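Local coordinates for protein fructosyl amine: oxygen oxidoreductase (Aspergillus fumigatus, PDB 3DJE) that acts as an FAD-dependent fructosamine oxidase (Amadoriase II), a deglycating enzyme that works on fructosyl amino acids, at residues L106-V111 with G410-P415; P144-Y149 with I257-R262; I277-P282 with K307-R312. One frame throughout, in Å; residues are numbered along the deposited sequence.

Contact 1. Residues L106-V111 with G410-P415. With FSA (1-S-(carboxymethyl)-1-thio-beta-D-fructopyranose), chain D.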
loop_
_atom_site.group_PDB
_atom_site.type_symbol
_atom_site.label_atom_id
_atom_site.label_comp_id
_atom_site.label_asym_id
_atom_site.label_seq_id
_atom_site.Cartn_x
_atom_site.Cartn_y
_atom_site.Cartn_z
ATOM N N LEU A 106 -4.326 -0.579 -22.516
ATOM C CA LEU A 106 -5.118 -1.802 -22.700
ATOM C C LEU A 106 -4.270 -3.084 -22.726
ATOM O O LEU A 106 -4.713 -4.150 -22.258
ATOM C CB LEU A 106 -6.035 -1.686 -23.937
ATOM C CG LEU A 106 -7.188 -0.680 -23.787
ATOM C CD1 LEU A 106 -7.834 -0.390 -25.133
ATOM C CD2 LEU A 106 -8.261 -1.089 -22.773
ATOM N N ASP A 107 -3.047 -2.985 -23.250
ATOM C CA ASP A 107 -2.104 -4.090 -23.164
ATOM C C ASP A 107 -1.802 -4.389 -21.700
ATOM O O ASP A 107 -1.873 -5.543 -21.265
ATOM C CB ASP A 107 -0.806 -3.790 -23.926
ATOM C CG ASP A 107 -1.004 -3.741 -25.438
ATOM O OD1 ASP A 107 -2.076 -4.173 -25.928
ATOM O OD2 ASP A 107 -0.079 -3.260 -26.143
ATOM N N ARG A 108 -1.503 -3.343 -20.934
ATOM C CA ARG A 108 -1.225 -3.507 -19.502
ATOM C C ARG A 108 -2.450 -4.069 -18.778
ATOM O O ARG A 108 -2.334 -4.950 -17.928
ATOM C CB ARG A 108 -0.796 -2.176 -18.881
ATOM C CG ARG A 108 -0.530 -2.213 -17.371
ATOM C CD ARG A 108 0.650 -3.105 -17.009
ATOM N NE ARG A 108 1.021 -2.934 -15.603
ATOM C CZ ARG A 108 1.773 -3.780 -14.903
ATOM N NH1 ARG A 108 2.262 -4.873 -15.471
ATOM N NH2 ARG A 108 2.046 -3.522 -13.627
ATOM N N LEU A 109 -3.626 -3.573 -19.142
ATOM C CA LEU A 109 -4.875 -4.064 -18.564
ATOM C C LEU A 109 -5.037 -5.580 -18.771
ATOM O O LEU A 109 -5.483 -6.298 -17.871
ATOM C CB LEU A 109 -6.059 -3.302 -19.166
ATOM C CG LEU A 109 -7.399 -3.556 -18.471
ATOM C CD1 LEU A 109 -7.404 -2.986 -17.047
ATOM C CD2 LEU A 109 -8.561 -2.983 -19.276
ATOM N N GLY A 110 -4.670 -6.067 -19.954
ATOM C CA GLY A 110 -4.721 -7.508 -20.231
ATOM C C GLY A 110 -3.855 -8.323 -19.286
ATOM O O GLY A 110 -4.259 -9.400 -18.835
ATOM N N VAL A 111 -2.665 -7.805 -18.980
ATOM C CA VAL A 111 -1.735 -8.478 -18.065
ATOM C C VAL A 111 -2.308 -8.477 -16.660
ATOM O O VAL A 111 -2.232 -9.478 -15.945
ATOM C CB VAL A 111 -0.341 -7.800 -18.042
ATOM C CG1 VAL A 111 0.519 -8.386 -16.941
ATOM C CG2 VAL A 111 0.356 -7.963 -19.389
ATOM N N GLY A 410 5.345 -0.271 -15.119
ATOM C CA GLY A 410 4.026 -0.723 -15.541
ATOM C C GLY A 410 2.875 0.176 -15.139
ATOM O O GLY A 410 1.712 -0.185 -15.342
ATOM N N ARG A 411 3.185 1.347 -14.588
ATOM C CA ARG A 411 2.158 2.330 -14.241
ATOM C C ARG A 411 1.981 3.367 -15.345
ATOM O O ARG A 411 2.922 3.663 -16.094
ATOM C CB ARG A 411 2.491 3.039 -12.926
ATOM C CG ARG A 411 2.627 2.112 -11.722
ATOM C CD ARG A 411 2.864 2.955 -10.481
ATOM N NE ARG A 411 2.862 2.178 -9.237
ATOM C CZ ARG A 411 3.955 1.777 -8.588
ATOM N NH1 ARG A 411 5.173 2.046 -9.068
ATOM N NH2 ARG A 411 3.842 1.101 -7.441
ATOM N N PHE A 412 0.777 3.919 -15.408
ATOM C CA PHE A 412 0.393 4.909 -16.410
ATOM C C PHE A 412 -0.323 6.090 -15.761
ATOM O O PHE A 412 -0.556 6.098 -14.543
ATOM C CB PHE A 412 -0.506 4.261 -17.470
ATOM C CG PHE A 412 0.205 3.238 -18.295
ATOM C CD1 PHE A 412 0.959 3.629 -19.399
ATOM C CD2 PHE A 412 0.169 1.890 -17.944
ATOM C CE1 PHE A 412 1.647 2.684 -20.166
ATOM C CE2 PHE A 412 0.854 0.939 -18.700
ATOM C CZ PHE A 412 1.591 1.336 -19.812
ATOM N N GLY A 413 -0.670 7.090 -16.568
ATOM C CA GLY A 413 -1.447 8.228 -16.082
ATOM C C GLY A 413 -0.654 9.521 -15.972
ATOM O O GLY A 413 0.578 9.503 -15.853
ATOM N N GLY A 414 -1.367 10.648 -15.999
ATOM C CA GLY A 414 -0.717 11.955 -15.896
ATOM C C GLY A 414 0.323 12.091 -16.997
ATOM O O GLY A 414 0.042 11.750 -18.148
ATOM N N PRO A 415 1.543 12.536 -16.645
ATOM C CA PRO A 415 2.582 12.757 -17.659
ATOM C C PRO A 415 3.272 11.480 -18.108
ATOM O O PRO A 415 4.189 11.532 -18.933
ATOM C CB PRO A 415 3.586 13.655 -16.929
ATOM C CG PRO A 415 3.486 13.229 -15.511
ATOM C CD PRO A 415 2.030 12.848 -15.288
HETATM O OAB FSA D . -3.261 -3.187 -5.607
HETATM C CAL FSA D . -4.305 -2.677 -6.066
HETATM O OAA FSA D . -5.258 -3.377 -6.495
HETATM C CAH FSA D . -4.461 -1.172 -6.151
HETATM S SAK FSA D . -2.993 -0.312 -5.684
HETATM C C1 FSA D . -3.628 1.307 -6.024
HETATM C C2 FSA D . -2.487 2.311 -6.241
HETATM O O2 FSA D . -2.977 3.648 -6.050
HETATM C C3 FSA D . -1.902 2.187 -7.652
HETATM O O3 FSA D . -2.883 2.567 -8.628
HETATM C C4 FSA D . -0.611 2.997 -7.813
HETATM O O4 FSA D . -0.008 2.693 -9.082
HETATM C C5 FSA D . 0.402 2.680 -6.708
HETATM O O5 FSA D . 0.938 1.363 -6.863
HETATM C C6 FSA D . -0.268 2.831 -5.350
HETATM O O6 FSA D . -1.439 1.998 -5.296
HETATM O O HOH W 1 0.556 -1.062 -12.162
#
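R108 reaches out from helix 103-113 and lies across the backbone of G410, with its guanidinium tilted 56° from the ring plane of F412. Its CG stands anti to the backbone N (chi1 178°) and the chain then bends at chi2, which carries R108 NE to 2.8 Å from G410 O. That bond is weak, since the N-H points well off the oxygen at 121°. G410 CA sits over one face of the guanidinium, displaced toward its rim, and having no side chain this residue lets the flat group come down close. At the guanidinium edge a water accepts from R108 NH2 at 3.2 Å and gives a weak bond back to G410 O. The stronger polar partner of R108 is the carbonyl of Y60, which takes NH1. At the root of the side chain, F412 CE2 meets R108 CB at 3.5 Å, an oblique approach.

R411, next in the loop, turns away from the helix. Its extended side chain puts R411 NE 2.9 Å from FSA O4 and R411 NH2 3.0 Å from FSA O5, while D339 pairs with its NH1. The helix thus meets the loop through a modest, partly water-mediated polar contact, beside a residue that binds the sugar hydroxyls directly.

Contact 2. Residues P144-Y149 with I257-R262; sequences PGWKGY and IFNIER
W146 lays one face of its indole over the side chain of N259, two atoms of which share that face. N259 CB stands above the six-membered ring of W146, 3.7 Å from its centroid and only 16° off the normal, a well-formed CH-pi contact. N259 ND2 lies over the middle of the indole, 3.4 Å from W146 CD2, with the amide plane inclined 61° to the ring. With chi1 near 180° (-179°) the amide of N259 swings away from its own backbone N and across the indole.

The other branch of the amide serves the backbone: N259 OD1 accepts from E261 N at 2.8 Å, in the carbonyl plane, forming an Asx turn where strand 256-259 ends. At the ring edge, W146 CZ3 meets I257 CG2 at 4.0 Å, a purely apolar touch. R262 approaches the pyrrole end obliquely with CG. R262 NH2 gives a bond to a water at 2.9 Å, and that water donates to P144 O, so the two loops are bridged beside the tryptophan. W146 NE1 itself is taken by E319 of helix 307-320, whose L316 and T320 also touch the indole.

Strand 96-100 lies between the two segments in the sheet, pairing with both 147-151 and 256-259, so the two backbones do not pair directly and side chains make the contact. F258, pointing away from W146, belongs to the FSA pocket. ND2 of N259 also has a hydrogen-bond partner beyond the two segments; with OD1 committed to the Asx turn, it is settled which end of the amide lies on the indole.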
loop_
_atom_site.group_PDB
_atom_site.type_symbol
_atom_site.label_atom_id
_atom_site.label_comp_id
_atom_site.label_asym_id
_atom_site.label_seq_id
_atom_site.Cartn_x
_atom_site.Cartn_y
_atom_site.Cartn_z
ATOM N N PRO A 144 -14.899 8.839 -21.777
ATOM C CA PRO A 144 -14.417 8.892 -23.162
ATOM C C PRO A 144 -13.259 7.934 -23.428
ATOM O O PRO A 144 -12.202 8.027 -22.797
ATOM C CB PRO A 144 -13.972 10.350 -23.335
ATOM C CG PRO A 144 -13.704 10.845 -21.958
ATOM C CD PRO A 144 -14.632 10.086 -21.041
ATOM N N GLY A 145 -13.482 7.005 -24.349
ATOM C CA GLY A 145 -12.483 6.012 -24.710
ATOM C C GLY A 145 -12.242 4.911 -23.681
ATOM O O GLY A 145 -11.379 4.063 -23.892
ATOM N N TRP A 146 -12.973 4.922 -22.563
ATOM C CA TRP A 146 -12.789 3.869 -21.545
ATOM C C TRP A 146 -13.229 2.518 -22.092
ATOM O O TRP A 146 -14.291 2.406 -22.705
ATOM C CB TRP A 146 -13.607 4.158 -20.287
ATOM C CG TRP A 146 -13.118 5.263 -19.412
ATOM C CD1 TRP A 146 -12.649 6.495 -19.800
ATOM C CD2 TRP A 146 -13.109 5.265 -17.982
ATOM N NE1 TRP A 146 -12.337 7.253 -18.694
ATOM C CE2 TRP A 146 -12.610 6.520 -17.565
ATOM C CE3 TRP A 146 -13.459 4.315 -17.007
ATOM C CZ2 TRP A 146 -12.453 6.854 -16.208
ATOM C CZ3 TRP A 146 -13.312 4.652 -15.662
ATOM C CH2 TRP A 146 -12.810 5.901 -15.276
ATOM N N LYS A 147 -12.404 1.499 -21.869
ATOM C CA LYS A 147 -12.747 0.132 -22.179
ATOM C C LYS A 147 -12.266 -0.699 -21.011
ATOM O O LYS A 147 -11.159 -0.482 -20.509
ATOM C CB LYS A 147 -12.023 -0.338 -23.436
ATOM C CG LYS A 147 -12.474 -1.707 -23.908
ATOM C CD LYS A 147 -11.688 -2.189 -25.120
ATOM C CE LYS A 147 -12.040 -3.636 -25.446
ATOM N NZ LYS A 147 -11.432 -4.596 -24.489
ATOM N N GLY A 148 -13.058 -1.664 -20.582
ATOM C CA GLY A 148 -12.612 -2.434 -19.431
ATOM C C GLY A 148 -13.411 -3.665 -19.121
ATOM O O GLY A 148 -14.237 -4.112 -19.931
ATOM N N TYR A 149 -13.153 -4.196 -17.928
ATOM C CA TYR A 149 -13.748 -5.446 -17.466
ATOM C C TYR A 149 -14.327 -5.274 -16.080
ATOM O O TYR A 149 -13.642 -4.790 -15.171
ATOM C CB TYR A 149 -12.701 -6.555 -17.439
ATOM C CG TYR A 149 -12.124 -6.828 -18.800
ATOM C CD1 TYR A 149 -12.839 -7.575 -19.738
ATOM C CD2 TYR A 149 -10.880 -6.310 -19.166
ATOM C CE1 TYR A 149 -12.315 -7.813 -21.014
ATOM C CE2 TYR A 149 -10.349 -6.544 -20.431
ATOM C CZ TYR A 149 -11.070 -7.294 -21.345
ATOM O OH TYR A 149 -10.524 -7.521 -22.595
ATOM N N ILE A 257 -14.494 1.894 -8.975
ATOM C CA ILE A 257 -14.329 2.313 -10.376
ATOM C C ILE A 257 -12.857 2.665 -10.581
ATOM O O ILE A 257 -12.355 3.577 -9.937
ATOM C CB ILE A 257 -15.227 3.530 -10.698
ATOM C CG1 ILE A 257 -16.703 3.193 -10.438
ATOM C CG2 ILE A 257 -14.973 4.035 -12.129
ATOM C CD1 ILE A 257 -17.268 2.073 -11.298
ATOM N N PHE A 258 -12.172 1.946 -11.471
ATOM C CA PHE A 258 -10.718 2.045 -11.580
ATOM C C PHE A 258 -10.308 2.078 -13.048
ATOM O O PHE A 258 -10.673 1.192 -13.813
ATOM C CB PHE A 258 -10.116 0.830 -10.864
ATOM C CG PHE A 258 -8.677 0.986 -10.399
ATOM C CD1 PHE A 258 -8.355 0.774 -9.055
ATOM C CD2 PHE A 258 -7.641 1.261 -11.290
ATOM C CE1 PHE A 258 -7.029 0.867 -8.592
ATOM C CE2 PHE A 258 -6.302 1.368 -10.833
ATOM C CZ PHE A 258 -6.002 1.165 -9.478
ATOM N N ASN A 259 -9.604 3.132 -13.451
ATOM C CA ASN A 259 -8.991 3.183 -14.778
ATOM C C ASN A 259 -7.510 3.415 -14.561
ATOM O O ASN A 259 -7.112 4.400 -13.923
ATOM C CB ASN A 259 -9.612 4.289 -15.642
ATOM C CG ASN A 259 -9.016 4.349 -17.045
ATOM O OD1 ASN A 259 -7.814 4.530 -17.214
ATOM N ND2 ASN A 259 -9.873 4.239 -18.061
ATOM N N ILE A 260 -6.705 2.509 -15.100
ATOM C CA ILE A 260 -5.273 2.490 -14.806
ATOM C C ILE A 260 -4.506 3.636 -15.475
ATOM O O ILE A 260 -3.315 3.807 -15.231
ATOM C CB ILE A 260 -4.646 1.113 -15.117
ATOM C CG1 ILE A 260 -4.593 0.847 -16.626
ATOM C CG2 ILE A 260 -5.424 0.012 -14.391
ATOM C CD1 ILE A 260 -3.842 -0.421 -17.003
ATOM N N GLU A 261 -5.204 4.419 -16.294
ATOM C CA GLU A 261 -4.622 5.615 -16.905
ATOM C C GLU A 261 -5.248 6.921 -16.428
ATOM O O GLU A 261 -4.916 7.992 -16.950
ATOM C CB GLU A 261 -4.766 5.535 -18.431
ATOM C CG GLU A 261 -4.031 4.361 -19.043
ATOM C CD GLU A 261 -4.052 4.423 -20.539
ATOM O OE1 GLU A 261 -3.219 5.173 -21.115
ATOM O OE2 GLU A 261 -4.901 3.729 -21.124
ATOM N N ARG A 262 -6.160 6.849 -15.461
ATOM C CA ARG A 262 -6.865 8.042 -15.016
ATOM C C ARG A 262 -6.935 8.120 -13.498
ATOM O O ARG A 262 -6.632 9.151 -12.899
ATOM C CB ARG A 262 -8.287 8.090 -15.594
ATOM C CG ARG A 262 -8.359 8.049 -17.123
ATOM C CD ARG A 262 -7.900 9.382 -17.716
ATOM N NE ARG A 262 -8.168 9.435 -19.154
ATOM C CZ ARG A 262 -7.302 9.095 -20.106
ATOM N NH1 ARG A 262 -6.079 8.682 -19.799
ATOM N NH2 ARG A 262 -7.667 9.172 -21.387
HETATM O O HOH W 2 -10.487 9.845 -21.546
#

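Contact 3. Residues I277-P282 with K307-R312; sequences ICDEHP and KEAETR. With FSA (1-S-(carboxymethyl)-1-thio-beta-D-fructopyranose), chain D.
The strand 274-289 passes the first turns of helix 307-320 most closely at D279 and R312, whose CA atoms are 5.8 Å apart. Between them runs a salt bridge in which R312 comes side-on, NE and NH2 both gripping the same oxygen. R312 NE lies 2.7 Å from D279 OD2, on the anti lone pair of that oxygen; R312 NH2, 3.0 Å from D279 OD2, comes in nearly along the C-O bond, through a more bent N-H. Carboxylate and guanidinium are almost coplanar, 15° apart. The carboxylate gets there with D279 CG wedged between the backbone N and carbonyl carbon (chi1 57°), and T237 of the neighbouring strand takes OD1. A309 CB packs 3.6 Å from D279 OD2.

This is a helix laid against the sheet of the substrate-binding half of an MSOX-type flavoenzyme, held by an ionic network that runs from buried D279 out to exposed E308: R312 NH1 pairs with E308 OE1 at 3.4 Å, one turn earlier. H281 comes to the guanidinium with its ring inclined 64° to it, H281 CD2 being 3.5 Å from R312 NH2, while its ND1 and NE2 engage G283 N and T237 OG1.

E280, between D279 and H281, points to the other side of the strand. Its carboxylate accepts from two sugar hydroxyls: FSA O3 gives to E280 OE1 at 2.5 Å and FSA O4 to E280 OE2 at 2.7 Å.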
loop_
_atom_site.group_PDB
_atom_site.type_symbol
_atom_site.label_atom_id
_atom_site.label_comp_id
_atom_site.label_asym_id
_atom_site.label_seq_id
_atom_site.Cartn_x
_atom_site.Cartn_y
_atom_site.Cartn_z
ATOM N N ILE A 277 -10.759 9.554 -3.692
ATOM C CA ILE A 277 -10.385 9.550 -5.114
ATOM C C ILE A 277 -8.868 9.651 -5.251
ATOM O O ILE A 277 -8.232 10.476 -4.587
ATOM C CB ILE A 277 -11.011 10.764 -5.870
ATOM C CG1 ILE A 277 -12.527 10.806 -5.673
ATOM C CG2 ILE A 277 -10.676 10.717 -7.362
ATOM C CD1 ILE A 277 -13.016 12.136 -5.189
ATOM N N CYS A 278 -8.301 8.813 -6.116
ATOM C CA CYS A 278 -6.884 8.889 -6.466
ATOM C C CYS A 278 -6.731 9.136 -7.960
ATOM O O CYS A 278 -7.371 8.458 -8.764
ATOM C CB CYS A 278 -6.164 7.591 -6.134
ATOM S SG CYS A 278 -6.048 7.250 -4.363
ATOM N N ASP A 279 -5.885 10.104 -8.307
ATOM C CA ASP A 279 -5.420 10.284 -9.685
ATOM C C ASP A 279 -4.282 9.309 -9.958
ATOM O O ASP A 279 -3.292 9.306 -9.237
ATOM C CB ASP A 279 -4.968 11.731 -9.935
ATOM C CG ASP A 279 -3.862 12.206 -8.972
ATOM O OD1 ASP A 279 -4.024 12.087 -7.728
ATOM O OD2 ASP A 279 -2.827 12.724 -9.465
ATOM N N GLU A 280 -4.409 8.485 -10.994
ATOM C CA GLU A 280 -3.353 7.525 -11.300
ATOM C C GLU A 280 -2.193 8.155 -12.083
ATOM O O GLU A 280 -2.386 8.997 -12.959
ATOM C CB GLU A 280 -3.923 6.279 -12.010
ATOM C CG GLU A 280 -2.919 5.143 -12.303
ATOM C CD GLU A 280 -2.273 4.487 -11.062
ATOM O OE1 GLU A 280 -2.744 4.714 -9.921
ATOM O OE2 GLU A 280 -1.278 3.745 -11.237
ATOM N N HIS A 281 -0.989 7.739 -11.718
ATOM C CA HIS A 281 0.259 8.207 -12.327
ATOM C C HIS A 281 1.390 7.318 -11.835
ATOM O O HIS A 281 1.185 6.525 -10.900
ATOM C CB HIS A 281 0.516 9.684 -11.997
ATOM C CG HIS A 281 0.516 9.993 -10.530
ATOM N ND1 HIS A 281 1.553 9.639 -9.693
ATOM C CD2 HIS A 281 -0.400 10.617 -9.752
ATOM C CE1 HIS A 281 1.283 10.043 -8.466
ATOM N NE2 HIS A 281 0.111 10.650 -8.474
ATOM N N PRO A 282 2.568 7.369 -12.496
ATOM C CA PRO A 282 3.695 6.527 -12.094
ATOM C C PRO A 282 4.412 6.873 -10.768
ATOM O O PRO A 282 5.355 6.171 -10.408
ATOM C CB PRO A 282 4.662 6.629 -13.286
ATOM C CG PRO A 282 3.822 7.193 -14.413
ATOM C CD PRO A 282 2.878 8.111 -13.739
ATOM N N LYS A 307 -0.793 20.850 -6.801
ATOM C CA LYS A 307 -1.898 21.390 -7.585
ATOM C C LYS A 307 -2.115 20.624 -8.890
ATOM O O LYS A 307 -3.254 20.451 -9.315
ATOM C CB LYS A 307 -1.716 22.892 -7.831
ATOM C CG LYS A 307 -1.981 23.740 -6.586
ATOM C CD LYS A 307 -3.432 24.201 -6.491
ATOM C CE LYS A 307 -3.644 25.521 -7.236
ATOM N NZ LYS A 307 -5.018 26.083 -7.046
ATOM N N GLU A 308 -1.034 20.147 -9.508
ATOM C CA GLU A 308 -1.152 19.363 -10.738
ATOM C C GLU A 308 -1.947 18.072 -10.488
ATOM O O GLU A 308 -2.711 17.628 -11.360
ATOM C CB GLU A 308 0.217 19.077 -11.357
ATOM C CG GLU A 308 1.159 18.280 -10.472
ATOM C CD GLU A 308 2.324 17.676 -11.229
ATOM O OE1 GLU A 308 2.271 17.614 -12.490
ATOM O OE2 GLU A 308 3.291 17.259 -10.556
ATOM N N ALA A 309 -1.786 17.505 -9.286
ATOM C CA ALA A 309 -2.548 16.313 -8.881
ATOM C C ALA A 309 -4.029 16.622 -8.713
ATOM O O ALA A 309 -4.883 15.856 -9.166
ATOM C CB ALA A 309 -1.960 15.691 -7.605
ATOM N N GLU A 310 -4.340 17.750 -8.078
ATOM C CA GLU A 310 -5.715 18.234 -8.039
ATOM C C GLU A 310 -6.322 18.341 -9.442
ATOM O O GLU A 310 -7.459 17.934 -9.656
ATOM C CB GLU A 310 -5.811 19.588 -7.346
ATOM C CG GLU A 310 -7.189 20.224 -7.472
ATOM C CD GLU A 310 -7.339 21.492 -6.641
ATOM O OE1 GLU A 310 -6.313 22.150 -6.364
ATOM O OE2 GLU A 310 -8.482 21.835 -6.269
ATOM N N THR A 311 -5.573 18.905 -10.387
ATOM C CA THR A 311 -6.063 19.039 -11.767
ATOM C C THR A 311 -6.395 17.668 -12.369
ATOM O O THR A 311 -7.438 17.496 -13.005
ATOM C CB THR A 311 -5.041 19.814 -12.631
ATOM O OG1 THR A 311 -4.844 21.095 -12.031
ATOM C CG2 THR A 311 -5.541 20.007 -14.058
ATOM N N ARG A 312 -5.534 16.682 -12.118
ATOM C CA ARG A 312 -5.771 15.328 -12.615
ATOM C C ARG A 312 -6.995 14.685 -11.968
ATOM O O ARG A 312 -7.759 14.010 -12.644
ATOM C CB ARG A 312 -4.543 14.440 -12.428
ATOM C CG ARG A 312 -3.337 14.862 -13.251
ATOM C CD ARG A 312 -2.226 13.832 -13.149
ATOM N NE ARG A 312 -1.713 13.706 -11.774
ATOM C CZ ARG A 312 -0.589 14.263 -11.327
ATOM N NH1 ARG A 312 0.182 15.000 -12.124
ATOM N NH2 ARG A 312 -0.233 14.082 -10.069
HETATM O OAB FSA D . -3.261 -3.187 -5.607
HETATM C CAL FSA D . -4.305 -2.677 -6.066
HETATM O OAA FSA D . -5.258 -3.377 -6.495
HETATM C CAH FSA D . -4.461 -1.172 -6.151
HETATM S SAK FSA D . -2.993 -0.312 -5.684
HETATM C C1 FSA D . -3.628 1.307 -6.024
HETATM C C2 FSA D . -2.487 2.311 -6.241
HETATM O O2 FSA D . -2.977 3.648 -6.050
HETATM C C3 FSA D . -1.902 2.187 -7.652
HETATM O O3 FSA D . -2.883 2.567 -8.628
HETATM C C4 FSA D . -0.611 2.997 -7.813
HETATM O O4 FSA D . -0.008 2.693 -9.082
HETATM C C5 FSA D . 0.402 2.680 -6.708
HETATM O O5 FSA D . 0.938 1.363 -6.863
HETATM C C6 FSA D . -0.268 2.831 -5.350
HETATM O O6 FSA D . -1.439 1.998 -5.296
#

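How the contacts relate
Contact 1 is a surface contact, whereas contacts 2 and 3 are buried. Each has a pocket residue in its segments: R411, F258 and E280 respectively, and R411 and E280 both bond to FSA O4. Contacts 2 and 3 share the ten-stranded mixed sheet and helix 307-320, and R262 O lies 3.0 Å from E280 N, a probable hydrogen bond. I260 of contact 2 packs on R108 and F412 of contact 1, while G414 touches R312 of contact 3. Chemistry follows position: a weak, partly water-mediated bond at the surface, an amide side chain over an indole face with a CH-pi contact beside the sheet, and a charged network where helix meets strand.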